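Gamma-glutamyltranspeptidase (Streptomyces lincolnensis, PDB 6J3A) probably transfers or hydrolyses gamma-glutamyl groups, as a gamma-glutamyltranspeptidase-family enzyme of the Ntn-hydrolase clan. Local coordinates at residues R217-V226 with L245-S254; R184-W192 with V448-L456. All coordinates share one frame; numbering follows the deposited sequence.

Interaction 1. Residues R217-V226 with L245-S254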
# COMPACT_ATOMS: atom_id res chain seq x y z
N ARG A 217 23.56 25.64 12.51
CA ARG A 217 23.48 27.10 12.51
C ARG A 217 24.81 27.84 12.53
O ARG A 217 24.96 28.86 11.84
CB ARG A 217 22.71 27.55 13.74
CG ARG A 217 21.78 28.70 13.49
CD ARG A 217 20.41 28.36 13.99
NE ARG A 217 20.37 28.34 15.45
CZ ARG A 217 19.58 29.09 16.21
NH1 ARG A 217 19.65 28.96 17.53
NH2 ARG A 217 18.71 29.96 15.68
N THR A 218 25.71 27.36 13.37
CA THR A 218 27.04 27.96 13.57
C THR A 218 28.21 27.00 13.36
O THR A 218 29.35 27.45 13.30
CB THR A 218 27.16 28.54 14.99
OG1 THR A 218 27.00 27.50 15.96
CG2 THR A 218 26.12 29.63 15.22
N GLY A 219 27.93 25.70 13.24
CA GLY A 219 28.97 24.66 13.20
C GLY A 219 29.45 24.32 11.80
O GLY A 219 29.35 25.13 10.87
N PHE A 220 29.96 23.10 11.65
CA PHE A 220 30.60 22.68 10.40
C PHE A 220 29.67 22.75 9.18
O PHE A 220 30.12 23.00 8.06
CB PHE A 220 31.24 21.28 10.56
CG PHE A 220 30.28 20.13 10.39
CD1 PHE A 220 29.54 19.64 11.46
CD2 PHE A 220 30.16 19.49 9.15
CE1 PHE A 220 28.67 18.56 11.30
CE2 PHE A 220 29.29 18.41 8.98
CZ PHE A 220 28.55 17.95 10.05
N ILE A 221 28.37 22.55 9.41
CA ILE A 221 27.39 22.60 8.33
C ILE A 221 27.26 24.01 7.79
O ILE A 221 27.39 24.24 6.60
CB ILE A 221 26.01 22.06 8.79
CG1 ILE A 221 26.10 20.56 9.04
CG2 ILE A 221 24.92 22.34 7.76
CD1 ILE A 221 24.86 19.96 9.67
N ALA A 222 26.98 24.95 8.69
CA ALA A 222 26.88 26.37 8.35
C ALA A 222 28.10 26.88 7.59
O ALA A 222 27.97 27.53 6.56
CB ALA A 222 26.69 27.20 9.61
N GLU A 223 29.29 26.59 8.13
CA GLU A 223 30.55 26.95 7.48
C GLU A 223 30.56 26.55 6.01
O GLU A 223 30.85 27.37 5.14
CB GLU A 223 31.73 26.32 8.22
CG GLU A 223 32.07 27.06 9.51
CD GLU A 223 32.98 26.29 10.45
OE1 GLU A 223 33.46 25.18 10.11
OE2 GLU A 223 33.22 26.80 11.56
N ALA A 224 30.22 25.30 5.75
CA ALA A 224 30.20 24.75 4.39
C ALA A 224 29.14 25.38 3.48
O ALA A 224 29.38 25.60 2.28
CB ALA A 224 30.00 23.24 4.45
N LEU A 225 27.98 25.65 4.05
CA LEU A 225 26.87 26.23 3.31
C LEU A 225 27.21 27.64 2.84
O LEU A 225 26.97 27.99 1.68
CB LEU A 225 25.63 26.29 4.20
CG LEU A 225 24.94 24.96 4.49
CD1 LEU A 225 24.02 25.11 5.68
CD2 LEU A 225 24.15 24.46 3.29
N VAL A 226 27.78 28.43 3.75
CA VAL A 226 28.22 29.80 3.45
C VAL A 226 29.35 29.75 2.42
O VAL A 226 29.29 30.41 1.39
CB VAL A 226 28.68 30.54 4.73
CG1 VAL A 226 29.22 31.93 4.41
CG2 VAL A 226 27.52 30.70 5.70
N LEU A 245 24.20 35.32 1.02
CA LEU A 245 24.12 34.59 2.28
C LEU A 245 25.43 34.67 3.08
O LEU A 245 26.52 34.62 2.50
CB LEU A 245 23.76 33.13 2.00
CG LEU A 245 23.38 32.28 3.23
CD1 LEU A 245 21.91 32.48 3.60
CD2 LEU A 245 23.66 30.81 2.99
N THR A 246 25.30 34.80 4.40
CA THR A 246 26.44 34.98 5.30
C THR A 246 26.29 34.12 6.55
O THR A 246 25.21 33.63 6.85
CB THR A 246 26.56 36.44 5.80
OG1 THR A 246 25.61 36.68 6.85
CG2 THR A 246 26.33 37.46 4.67
N ALA A 247 27.38 34.01 7.29
CA ALA A 247 27.42 33.27 8.57
C ALA A 247 26.35 33.74 9.55
O ALA A 247 25.67 32.92 10.15
CB ALA A 247 28.79 33.41 9.21
N ALA A 248 26.23 35.06 9.69
CA ALA A 248 25.22 35.68 10.57
C ALA A 248 23.76 35.47 10.15
O ALA A 248 22.89 35.44 11.02
CB ALA A 248 25.49 37.17 10.72
N ASP A 249 23.47 35.38 8.85
CA ASP A 249 22.10 35.05 8.39
C ASP A 249 21.67 33.72 9.00
O ASP A 249 20.55 33.58 9.51
CB ASP A 249 22.00 34.89 6.87
CG ASP A 249 22.14 36.21 6.12
OD1 ASP A 249 21.38 37.15 6.38
OD2 ASP A 249 23.00 36.29 5.22
N LEU A 250 22.57 32.74 8.93
CA LEU A 250 22.33 31.41 9.49
C LEU A 250 22.26 31.44 11.00
O LEU A 250 21.33 30.90 11.56
CB LEU A 250 23.41 30.41 9.07
CG LEU A 250 23.56 30.19 7.56
CD1 LEU A 250 24.54 29.05 7.33
CD2 LEU A 250 22.25 29.89 6.85
N ALA A 251 23.23 32.09 11.63
CA ALA A 251 23.31 32.17 13.10
C ALA A 251 22.05 32.80 13.75
O ALA A 251 21.64 32.40 14.84
CB ALA A 251 24.56 32.93 13.51
N GLY A 252 21.43 33.75 13.05
CA GLY A 252 20.27 34.48 13.57
C GLY A 252 18.90 33.83 13.40
O GLY A 252 17.96 34.18 14.12
N TRP A 253 18.78 32.89 12.45
CA TRP A 253 17.46 32.38 12.05
C TRP A 253 17.08 31.09 12.78
O TRP A 253 17.87 30.17 12.88
CB TRP A 253 17.36 32.16 10.53
CG TRP A 253 15.96 31.80 10.10
CD1 TRP A 253 14.98 32.65 9.70
CD2 TRP A 253 15.39 30.49 10.06
NE1 TRP A 253 13.83 31.95 9.42
CE2 TRP A 253 14.05 30.62 9.63
CE3 TRP A 253 15.88 29.21 10.36
CZ2 TRP A 253 13.20 29.53 9.48
CZ3 TRP A 253 15.04 28.12 10.21
CH2 TRP A 253 13.71 28.29 9.77
N SER A 254 15.85 31.06 13.25
CA SER A 254 15.24 29.88 13.85
C SER A 254 13.88 29.69 13.23
O SER A 254 13.25 30.65 12.77
CB SER A 254 15.05 30.08 15.36
OG SER A 254 16.28 30.08 16.04

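Interaction 2. Residues R184-W192 with V448-L456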
# COMPACT_ATOMS: atom_id res chain seq x y z
N ARG A 184 23.49 5.46 -3.68
CA ARG A 184 24.08 5.90 -2.41
C ARG A 184 24.45 7.37 -2.39
O ARG A 184 24.68 7.99 -3.43
CB ARG A 184 25.32 5.09 -2.10
CG ARG A 184 25.06 3.71 -1.57
CD ARG A 184 26.37 2.97 -1.40
NE ARG A 184 26.13 1.54 -1.23
CZ ARG A 184 25.95 0.67 -2.23
NH1 ARG A 184 26.00 1.06 -3.51
NH2 ARG A 184 25.72 -0.61 -1.94
N ASN A 185 24.51 7.90 -1.18
CA ASN A 185 25.11 9.20 -0.91
C ASN A 185 25.91 9.06 0.39
O ASN A 185 25.44 9.45 1.46
CB ASN A 185 24.03 10.28 -0.83
CG ASN A 185 24.61 11.69 -0.74
OD1 ASN A 185 25.75 11.90 -0.31
ND2 ASN A 185 23.81 12.67 -1.13
N PRO A 186 27.14 8.50 0.30
CA PRO A 186 27.96 8.30 1.52
C PRO A 186 28.35 9.58 2.25
O PRO A 186 28.57 9.55 3.46
CB PRO A 186 29.21 7.56 1.00
CG PRO A 186 29.21 7.73 -0.48
CD PRO A 186 27.80 8.00 -0.92
N THR A 187 28.46 10.70 1.52
CA THR A 187 28.77 11.98 2.14
C THR A 187 27.63 12.47 3.05
O THR A 187 27.85 12.85 4.20
CB THR A 187 29.12 13.05 1.08
OG1 THR A 187 30.13 12.56 0.20
CG2 THR A 187 29.63 14.31 1.75
N LEU A 188 26.40 12.45 2.53
CA LEU A 188 25.23 12.83 3.32
C LEU A 188 25.15 11.95 4.57
O LEU A 188 24.89 12.44 5.68
CB LEU A 188 23.95 12.72 2.50
CG LEU A 188 22.61 12.82 3.24
CD1 LEU A 188 22.43 14.18 3.89
CD2 LEU A 188 21.46 12.54 2.30
N ALA A 189 25.39 10.66 4.37
CA ALA A 189 25.43 9.73 5.48
C ALA A 189 26.48 10.13 6.51
O ALA A 189 26.18 10.17 7.70
CB ALA A 189 25.70 8.33 4.97
N ALA A 190 27.69 10.44 6.04
CA ALA A 190 28.79 10.92 6.91
C ALA A 190 28.44 12.19 7.71
O ALA A 190 28.83 12.36 8.88
CB ALA A 190 30.05 11.15 6.09
N THR A 191 27.68 13.07 7.05
CA THR A 191 27.26 14.35 7.60
C THR A 191 26.35 14.20 8.82
O THR A 191 26.54 14.90 9.83
CB THR A 191 26.56 15.21 6.53
OG1 THR A 191 27.45 15.40 5.42
CG2 THR A 191 26.15 16.59 7.08
N TRP A 192 25.35 13.31 8.74
CA TRP A 192 24.48 13.04 9.90
C TRP A 192 25.23 12.29 10.99
O TRP A 192 25.00 12.51 12.17
CB TRP A 192 23.20 12.28 9.52
CG TRP A 192 22.28 12.95 8.52
CD1 TRP A 192 21.55 12.32 7.55
CD2 TRP A 192 21.98 14.35 8.40
NE1 TRP A 192 20.82 13.24 6.84
CE2 TRP A 192 21.07 14.49 7.33
CE3 TRP A 192 22.40 15.49 9.08
CZ2 TRP A 192 20.58 15.72 6.93
CZ3 TRP A 192 21.91 16.71 8.68
CH2 TRP A 192 21.00 16.82 7.62
N VAL A 448 26.07 20.67 -5.35
CA VAL A 448 26.26 20.06 -4.05
C VAL A 448 27.32 20.80 -3.24
O VAL A 448 28.40 21.10 -3.72
CB VAL A 448 26.65 18.57 -4.19
CG1 VAL A 448 27.19 17.99 -2.88
CG2 VAL A 448 25.45 17.77 -4.66
N VAL A 449 26.98 21.07 -1.99
CA VAL A 449 27.96 21.52 -1.00
C VAL A 449 28.87 20.32 -0.69
O VAL A 449 28.46 19.39 0.00
CB VAL A 449 27.28 22.02 0.30
CG1 VAL A 449 28.32 22.55 1.28
CG2 VAL A 449 26.21 23.08 0.00
N PRO A 450 30.12 20.35 -1.22
CA PRO A 450 30.90 19.11 -1.32
C PRO A 450 31.10 18.37 0.01
O PRO A 450 30.98 17.15 0.04
CB PRO A 450 32.24 19.56 -1.93
CG PRO A 450 32.31 21.03 -1.74
CD PRO A 450 30.90 21.54 -1.57
N GLU A 451 31.34 19.11 1.10
CA GLU A 451 31.59 18.46 2.41
C GLU A 451 30.31 18.00 3.13
O GLU A 451 30.40 17.33 4.17
CB GLU A 451 32.49 19.30 3.34
CG GLU A 451 32.14 20.76 3.54
CD GLU A 451 32.81 21.68 2.52
OE1 GLU A 451 32.24 21.85 1.42
OE2 GLU A 451 33.89 22.25 2.81
N LEU A 452 29.15 18.32 2.56
CA LEU A 452 27.85 17.91 3.13
C LEU A 452 27.08 16.85 2.33
O LEU A 452 26.43 15.98 2.92
CB LEU A 452 26.96 19.13 3.33
CG LEU A 452 27.54 20.21 4.23
CD1 LEU A 452 26.48 21.30 4.37
CD2 LEU A 452 27.99 19.71 5.61
N GLY A 453 27.14 16.93 1.01
CA GLY A 453 26.50 15.95 0.15
C GLY A 453 25.19 16.42 -0.45
O GLY A 453 24.57 15.67 -1.20
N PHE A 454 24.76 17.64 -0.13
CA PHE A 454 23.50 18.18 -0.66
C PHE A 454 23.65 19.67 -0.97
O PHE A 454 24.53 20.32 -0.41
CB PHE A 454 22.34 17.95 0.33
CG PHE A 454 22.61 18.48 1.71
CD1 PHE A 454 22.35 19.80 2.03
CD2 PHE A 454 23.15 17.64 2.68
CE1 PHE A 454 22.61 20.28 3.31
CE2 PHE A 454 23.40 18.12 3.96
CZ PHE A 454 23.13 19.44 4.27
N PRO A 455 22.78 20.22 -1.84
CA PRO A 455 22.82 21.63 -2.20
C PRO A 455 21.91 22.55 -1.38
O PRO A 455 21.06 22.10 -0.63
CB PRO A 455 22.33 21.61 -3.65
CG PRO A 455 21.36 20.47 -3.70
CD PRO A 455 21.73 19.51 -2.60
N LEU A 456 22.11 23.84 -1.59
CA LEU A 456 21.20 24.88 -1.13
C LEU A 456 19.91 24.95 -1.96
O LEU A 456 19.83 24.46 -3.10
CB LEU A 456 21.89 26.24 -1.17
CG LEU A 456 22.93 26.47 -0.07
CD1 LEU A 456 23.93 27.54 -0.49
CD2 LEU A 456 22.26 26.88 1.23

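Interaction 1. Residues R217-V226 with L245-S254
Arg217 reaches over the C-terminal end of the short helix 247-252 and donates from NH2 to Trp253 O, 2.9 Å away. The bond is fairly straight at the hydrogen (160°). Trp253 O lies close to the guanidinium plane, whereas NH2 stands well above the plane of the carbonyl and so misses its lone pairs. A chain bent at chi2 and chi3 (128° and 71°) brings the group there. On the way CG passes 3.0 Å from Leu250 O, and Ala251 O lies over one face of the guanidinium. The other terminal nitrogen, NH1, makes a salt bridge with Glu214, which anchors the arginine to its own helix as well.

The apolar part centres on one methyl. Leu250 CD1 meets Ala222 CB at 3.6 Å, Val226 CG2 at 3.8 Å and, more loosely, Leu225 CD1, all on helix 220-229. Val226 also uses CG2 to lie 3.7 Å from Ala247 N, at the first turn of the opposing helix. At the other end Thr218 CG2 and Ala251 CB touch at 4.0 Å.

Helix 247-252 is organised at its start by a capping box: Asp249 N donates to Thr246 OG1 (3.2 Å), and Thr246 N returns a bond to the anti lone pair of Asp249 OD2. Asp249 OD1 accepts from Ala83 N.

The two helical segments run roughly antiparallel, their axes 9.9 Å apart. Leu250 and Val226 carry most of the apolar packing, while an arginine shared between Glu214 and a backbone carbonyl ties down the C-terminal end of helix 247-252, where its charge would probably be favoured by the carbonyls gathered there.

Interaction 2. Residues R184-W192 with V448-L456
A tight beta hairpin, residues 448-455, brings its loop against the start of helix 186-200, where Asn185, Leu188 and Thr191 receive it. Asn185 is the N-cap, and its amide works in two directions. OD1 accepts from Leu188 N, which approaches from above the carbonyl plane, while ND2 donates to Gly453 O at 3.1 Å along an almost straight line (172°). Gly453 O lies in the amide plane. With CG anti to the backbone N (chi1 -172°), the amide is set against Gly453, and the bond to Leu188 N helps fix its rotation.

Leu452 O faces Thr191 and Leu188. Thr191 OG1 lies 2.8 Å from Leu452 O and 2.9 Å from Thr187 O, so one hydroxyl proton is offered two carbonyl acceptors. Leu188 CA adds a CA-H...O contact to Leu452 O at 3.4 Å. Gly453 comes so near that its CA is 4.6 Å from that of Leu188.

Methyl groups fill in around these bonds. Thr187 CG2 sits 3.6 Å from Pro450 O, and Leu188 CD1 touches Phe454 CD2 at 3.7 Å, the two side chains crossing at about a right angle. Thr191 CG2 meets Leu452 CD2 at 3.9 Å and lies near the edge of the Phe454 ring, one face of which is covered by Leu452 CB. Glu451 turns its carboxylate to Arg227.

Val449 O takes both Leu452 N and Gly453 N in the turn, and Val449 N bonds to Phe454 O where the strands pair: a four-residue hairpin loop with a type I turn at Pro450-Glu451 and Gly453 in the left-handed region (positive phi), docked on an asparagine-capped helix.

Following the chain, residues 184-192 open helix 186-200, and helix 205-217 leads on to 217-226. Interaction 1 closes a short loop of 18 residues, which holds the strands 233-234 and 240-241, and joins helix 220-229 to helix 247-252 just ahead of strand 256-265. Interaction 2 spans 255 residues and waits for the hairpin at 448-456, so the whole of interaction 1 falls within its larger loop. Their centres are 16 Å apart, and they touch directly: Ala224 packs on Val449 and Glu451, Leu225 on Leu456, and Phe220 against Thr191. Helix 220-229 thus contacts helix 247-252, the hairpin and helix 186-200.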